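Local atomic coordinates of IscA (Thermosynechococcus elongatus, PDB entry 1X0G), a protein that probably serves as a scaffold for iron-sulfur cluster biosynthesis, binding an exposed [2Fe-2S] cluster as a HesB/IscA family member. Residues 1-13 and 55-67. Sequence-based numbering, arbitrary orientation.
Sequences MVELTPAAIQELE and LLTQSQGWTIAIA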
loop_
_atom_site.group_PDB
_atom_site.type_symbol
_atom_site.label_atom_id
_atom_site.label_comp_id
_atom_site.label_asym_id
_atom_site.label_seq_id
_atom_site.Cartn_x
_atom_site.Cartn_y
_atom_site.Cartn_z
ATOM N N MET C 1 12.155 -4.744 -24.884
ATOM C CA MET C 1 11.405 -4.075 -23.764
ATOM C C MET C 1 11.978 -2.680 -23.469
ATOM O O MET C 1 13.196 -2.498 -23.401
ATOM C CB MET C 1 11.385 -4.927 -22.477
ATOM C CG MET C 1 12.744 -5.043 -21.740
ATOM S SD MET C 1 12.717 -4.809 -19.911
ATOM C CE MET C 1 11.883 -6.281 -19.232
ATOM N N VAL C 2 11.094 -1.698 -23.333
ATOM C CA VAL C 2 11.505 -0.351 -22.932
ATOM C C VAL C 2 12.213 0.531 -23.952
ATOM O O VAL C 2 13.335 0.294 -24.353
ATOM C CB VAL C 2 12.256 -0.365 -21.645
ATOM C CG1 VAL C 2 12.666 1.030 -21.262
ATOM C CG2 VAL C 2 11.313 -0.892 -20.636
ATOM N N GLU C 3 11.546 1.616 -24.296
ATOM C CA GLU C 3 12.029 2.461 -25.332
ATOM C C GLU C 3 12.108 3.909 -24.904
ATOM O O GLU C 3 11.216 4.414 -24.230
ATOM C CB GLU C 3 11.103 2.310 -26.522
ATOM C CG GLU C 3 11.353 1.048 -27.296
ATOM C CD GLU C 3 10.870 1.208 -28.697
ATOM O OE1 GLU C 3 10.037 2.150 -28.917
ATOM O OE2 GLU C 3 11.327 0.417 -29.568
ATOM N N LEU C 4 13.174 4.582 -25.320
ATOM C CA LEU C 4 13.264 6.013 -25.129
ATOM C C LEU C 4 13.212 6.760 -26.414
ATOM O O LEU C 4 13.897 6.382 -27.384
ATOM C CB LEU C 4 14.533 6.369 -24.413
ATOM C CG LEU C 4 14.133 6.316 -22.948
ATOM C CD1 LEU C 4 14.470 4.934 -22.458
ATOM C CD2 LEU C 4 14.854 7.356 -22.153
ATOM N N THR C 5 12.416 7.825 -26.420
ATOM C CA THR C 5 12.395 8.724 -27.558
ATOM C C THR C 5 13.623 9.579 -27.466
ATOM O O THR C 5 14.083 9.839 -26.361
ATOM C CB THR C 5 11.208 9.634 -27.537
ATOM O OG1 THR C 5 11.243 10.402 -26.316
ATOM C CG2 THR C 5 9.956 8.804 -27.652
ATOM N N PRO C 6 14.164 10.011 -28.609
ATOM C CA PRO C 6 15.304 10.923 -28.527
ATOM C C PRO C 6 14.938 12.122 -27.659
ATOM O O PRO C 6 15.724 12.529 -26.831
ATOM C CB PRO C 6 15.539 11.340 -29.982
ATOM C CG PRO C 6 15.010 10.234 -30.747
ATOM C CD PRO C 6 13.808 9.719 -30.001
ATOM N N ALA C 7 13.732 12.646 -27.797
ATOM C CA ALA C 7 13.282 13.700 -26.891
ATOM C C ALA C 7 13.626 13.378 -25.405
ATOM O O ALA C 7 14.387 14.140 -24.757
ATOM C CB ALA C 7 11.764 14.031 -27.119
ATOM N N ALA C 8 13.131 12.245 -24.882
ATOM C CA ALA C 8 13.586 11.746 -23.543
ATOM C C ALA C 8 15.166 11.610 -23.382
ATOM O O ALA C 8 15.755 12.051 -22.406
ATOM C CB ALA C 8 12.855 10.495 -23.194
ATOM N N ILE C 9 15.858 11.086 -24.379
ATOM C CA ILE C 9 17.332 11.020 -24.325
ATOM C C ILE C 9 17.985 12.364 -24.127
ATOM O O ILE C 9 18.912 12.515 -23.333
ATOM C CB ILE C 9 17.923 10.447 -25.611
ATOM C CG1 ILE C 9 17.419 9.040 -25.849
ATOM C CG2 ILE C 9 19.432 10.436 -25.535
ATOM C CD1 ILE C 9 17.925 8.063 -24.798
ATOM N N GLN C 10 17.488 13.326 -24.886
ATOM C CA GLN C 10 18.011 14.688 -24.937
ATOM C C GLN C 10 17.854 15.336 -23.591
ATOM O O GLN C 10 18.772 16.000 -23.111
ATOM C CB GLN C 10 17.250 15.484 -26.013
ATOM C CG GLN C 10 17.454 16.997 -26.078
ATOM C CD GLN C 10 17.216 17.491 -27.510
ATOM O OE1 GLN C 10 16.464 16.852 -28.267
ATOM N NE2 GLN C 10 17.880 18.600 -27.907
ATOM N N GLU C 11 16.688 15.135 -22.989
ATOM C CA GLU C 11 16.451 15.656 -21.692
ATOM C C GLU C 11 17.292 14.929 -20.670
ATOM O O GLU C 11 17.786 15.531 -19.729
ATOM C CB GLU C 11 15.002 15.451 -21.338
ATOM C CG GLU C 11 14.654 15.876 -19.913
ATOM C CD GLU C 11 14.727 17.371 -19.671
ATOM O OE1 GLU C 11 15.051 18.206 -20.583
ATOM O OE2 GLU C 11 14.444 17.705 -18.526
ATOM N N LEU C 12 17.451 13.630 -20.837
ATOM C CA LEU C 12 18.345 12.928 -19.955
ATOM C C LEU C 12 19.782 13.389 -19.994
ATOM O O LEU C 12 20.402 13.483 -18.955
ATOM C CB LEU C 12 18.291 11.446 -20.183
ATOM C CG LEU C 12 16.964 10.989 -19.617
ATOM C CD1 LEU C 12 16.788 9.574 -19.991
ATOM C CD2 LEU C 12 16.878 11.174 -18.111
ATOM N N GLU C 13 20.340 13.691 -21.147
ATOM C CA GLU C 13 21.723 14.160 -21.072
ATOM C C GLU C 13 21.819 15.557 -20.477
ATOM O O GLU C 13 22.905 15.964 -20.013
ATOM C CB GLU C 13 22.467 14.084 -22.396
ATOM C CG GLU C 13 21.687 14.677 -23.510
ATOM C CD GLU C 13 21.604 13.728 -24.678
ATOM O OE1 GLU C 13 21.877 12.515 -24.467
ATOM O OE2 GLU C 13 21.270 14.193 -25.800
ATOM N N LEU C 55 17.328 -5.537 -15.164
ATOM C CA LEU C 55 17.266 -5.882 -16.571
ATOM C C LEU C 55 17.690 -4.734 -17.429
ATOM O O LEU C 55 17.033 -3.684 -17.506
ATOM C CB LEU C 55 15.889 -6.447 -16.980
ATOM C CG LEU C 55 15.627 -7.748 -16.172
ATOM C CD1 LEU C 55 14.195 -8.141 -16.169
ATOM C CD2 LEU C 55 16.596 -8.969 -16.547
ATOM N N LEU C 56 18.816 -4.958 -18.088
ATOM C CA LEU C 56 19.437 -3.919 -18.874
ATOM C C LEU C 56 18.836 -3.803 -20.269
ATOM O O LEU C 56 18.461 -4.812 -20.862
ATOM C CB LEU C 56 20.959 -4.188 -18.910
ATOM C CG LEU C 56 21.331 -4.300 -17.427
ATOM C CD1 LEU C 56 22.727 -4.779 -17.147
ATOM C CD2 LEU C 56 21.031 -3.008 -16.661
ATOM N N THR C 57 18.724 -2.580 -20.780
ATOM C CA THR C 57 18.409 -2.360 -22.191
ATOM C C THR C 57 19.273 -1.211 -22.596
ATOM O O THR C 57 19.396 -0.257 -21.843
ATOM C CB THR C 57 16.898 -2.060 -22.498
ATOM O OG1 THR C 57 16.030 -2.614 -21.482
ATOM C CG2 THR C 57 16.498 -2.667 -23.804
ATOM N N GLN C 58 19.917 -1.356 -23.759
ATOM C CA GLN C 58 20.796 -0.353 -24.369
ATOM C C GLN C 58 20.057 0.440 -25.414
ATOM O O GLN C 58 19.690 -0.137 -26.431
ATOM C CB GLN C 58 21.966 -1.041 -25.120
ATOM C CG GLN C 58 23.285 -1.168 -24.350
ATOM C CD GLN C 58 23.014 -1.199 -22.856
ATOM O OE1 GLN C 58 22.843 -0.139 -22.233
ATOM N NE2 GLN C 58 22.893 -2.413 -22.283
ATOM N N SER C 59 19.855 1.747 -25.210
ATOM C CA SER C 59 19.391 2.594 -26.318
ATOM C C SER C 59 20.140 3.927 -26.525
ATOM O O SER C 59 20.304 4.716 -25.598
ATOM C CB SER C 59 17.887 2.847 -26.209
ATOM O OG SER C 59 17.426 3.281 -27.471
ATOM N N GLN C 60 20.581 4.183 -27.747
ATOM C CA GLN C 60 21.074 5.510 -28.094
ATOM C C GLN C 60 22.254 5.989 -27.243
ATOM O O GLN C 60 22.389 7.193 -26.967
ATOM C CB GLN C 60 19.939 6.516 -27.993
ATOM C CG GLN C 60 18.582 5.925 -28.298
ATOM C CD GLN C 60 17.635 6.939 -28.881
ATOM O OE1 GLN C 60 16.431 6.714 -28.965
ATOM N NE2 GLN C 60 18.177 8.077 -29.301
ATOM N N GLY C 61 23.104 5.045 -26.840
ATOM C CA GLY C 61 24.269 5.335 -26.007
ATOM C C GLY C 61 23.867 5.522 -24.554
ATOM O O GLY C 61 24.572 6.214 -23.804
ATOM N N TRP C 62 22.718 4.949 -24.178
ATOM C CA TRP C 62 22.204 5.020 -22.821
ATOM C C TRP C 62 21.817 3.698 -22.299
ATOM O O TRP C 62 21.067 2.967 -22.941
ATOM C CB TRP C 62 20.952 5.864 -22.734
ATOM C CG TRP C 62 21.293 7.216 -22.511
ATOM C CD1 TRP C 62 21.761 8.082 -23.430
ATOM C CD2 TRP C 62 21.261 7.906 -21.273
ATOM N NE1 TRP C 62 22.010 9.291 -22.850
ATOM C CE2 TRP C 62 21.727 9.214 -21.518
ATOM C CE3 TRP C 62 20.875 7.555 -19.978
ATOM C CZ2 TRP C 62 21.819 10.183 -20.526
ATOM C CZ3 TRP C 62 20.967 8.523 -18.976
ATOM C CH2 TRP C 62 21.446 9.825 -19.261
ATOM N N THR C 63 22.256 3.421 -21.080
ATOM C CA THR C 63 21.843 2.198 -20.408
ATOM C C THR C 63 20.551 2.364 -19.611
ATOM O O THR C 63 20.372 3.312 -18.834
ATOM C CB THR C 63 22.946 1.637 -19.525
ATOM O OG1 THR C 63 24.225 1.748 -20.212
ATOM C CG2 THR C 63 22.623 0.190 -19.208
ATOM N N ILE C 64 19.635 1.436 -19.828
ATOM C CA ILE C 64 18.369 1.538 -19.188
ATOM C C ILE C 64 18.124 0.344 -18.337
ATOM O O ILE C 64 18.091 -0.780 -18.827
ATOM C CB ILE C 64 17.281 1.706 -20.181
ATOM C CG1 ILE C 64 17.283 3.140 -20.713
ATOM C CG2 ILE C 64 15.956 1.537 -19.486
ATOM C CD1 ILE C 64 18.167 3.395 -21.906
ATOM N N ALA C 65 17.958 0.598 -17.040
ATOM C CA ALA C 65 17.913 -0.471 -16.042
ATOM C C ALA C 65 16.506 -0.591 -15.449
ATOM O O ALA C 65 15.999 0.362 -14.822
ATOM C CB ALA C 65 18.879 -0.174 -15.000
ATOM N N ILE C 66 15.869 -1.741 -15.648
ATOM C CA ILE C 66 14.560 -1.961 -15.087
ATOM C C ILE C 66 14.683 -2.839 -13.854
ATOM O O ILE C 66 15.293 -3.921 -13.915
ATOM C CB ILE C 66 13.688 -2.700 -16.121
ATOM C CG1 ILE C 66 13.739 -2.016 -17.499
ATOM C CG2 ILE C 66 12.205 -2.832 -15.642
ATOM C CD1 ILE C 66 13.056 -0.657 -17.538
ATOM N N ALA C 67 14.121 -2.413 -12.726
ATOM C CA ALA C 67 14.153 -3.244 -11.502
ATOM C C ALA C 67 13.449 -4.560 -11.735
ATOM O O ALA C 67 12.309 -4.573 -12.146
ATOM C CB ALA C 67 13.441 -2.544 -10.455
#
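Leu55 opens the hairpin and meets the chain's first residue: its CD1 lies 4.3 Å from Met1 CE, at the margin of the contact. Two residues on, Thr57 turns the same way and gives a weak hydrogen bond from its OG1 to Met1 O (3.4 Å). After Ser59 the strand reverses through a type I' beta turn, Ser59 to Trp62, and Gln60 stretches from this turn past the start of helix 6-15. Its side chain crosses Ile9, with Gln60 CD 3.7 Å from Ile9 CG1, and the amide end also comes near Pro6.

Trp62 packs against helix 6-15. Leu12 CB sits over one face of the indole, 4.0 Å from the centroid of the six-membered ring and 26° off its normal, a CH-pi contact displaced toward the rim. Ile9 holds CG2 anti to its own backbone N, and that branch meets the pyrrole side obliquely, at NE1 and CD1. Glu13 OE1 stands 3.6 Å from Trp62 NE1, near the ring plane.

Farther along strand 62-66 the partners are aliphatic. Ile64 takes Leu4 CD1 on its CG1 (3.8 Å) and Val2 CG1 on its CG2. Ile66 and Val2 then meet tip to tip, Ile66 CD1 lying 3.6 Å from Val2 CG2. Met1 SD runs alongside Ile66 CG1; beyond, Ile66 also touches Leu74 of helix 71-74.

Strand 3-4 pairs in parallel with strand 78-82; Leu4, and Val2 just before the strand, set this edge of the three-stranded sheet against the hairpin at the edge of the larger one, and the helix extends this layer over Trp62. Since the Thr57 bond is weak and most of the touching groups are apolar, cohesion probably comes chiefly from buried aliphatic and aromatic surface, well away from the cluster site.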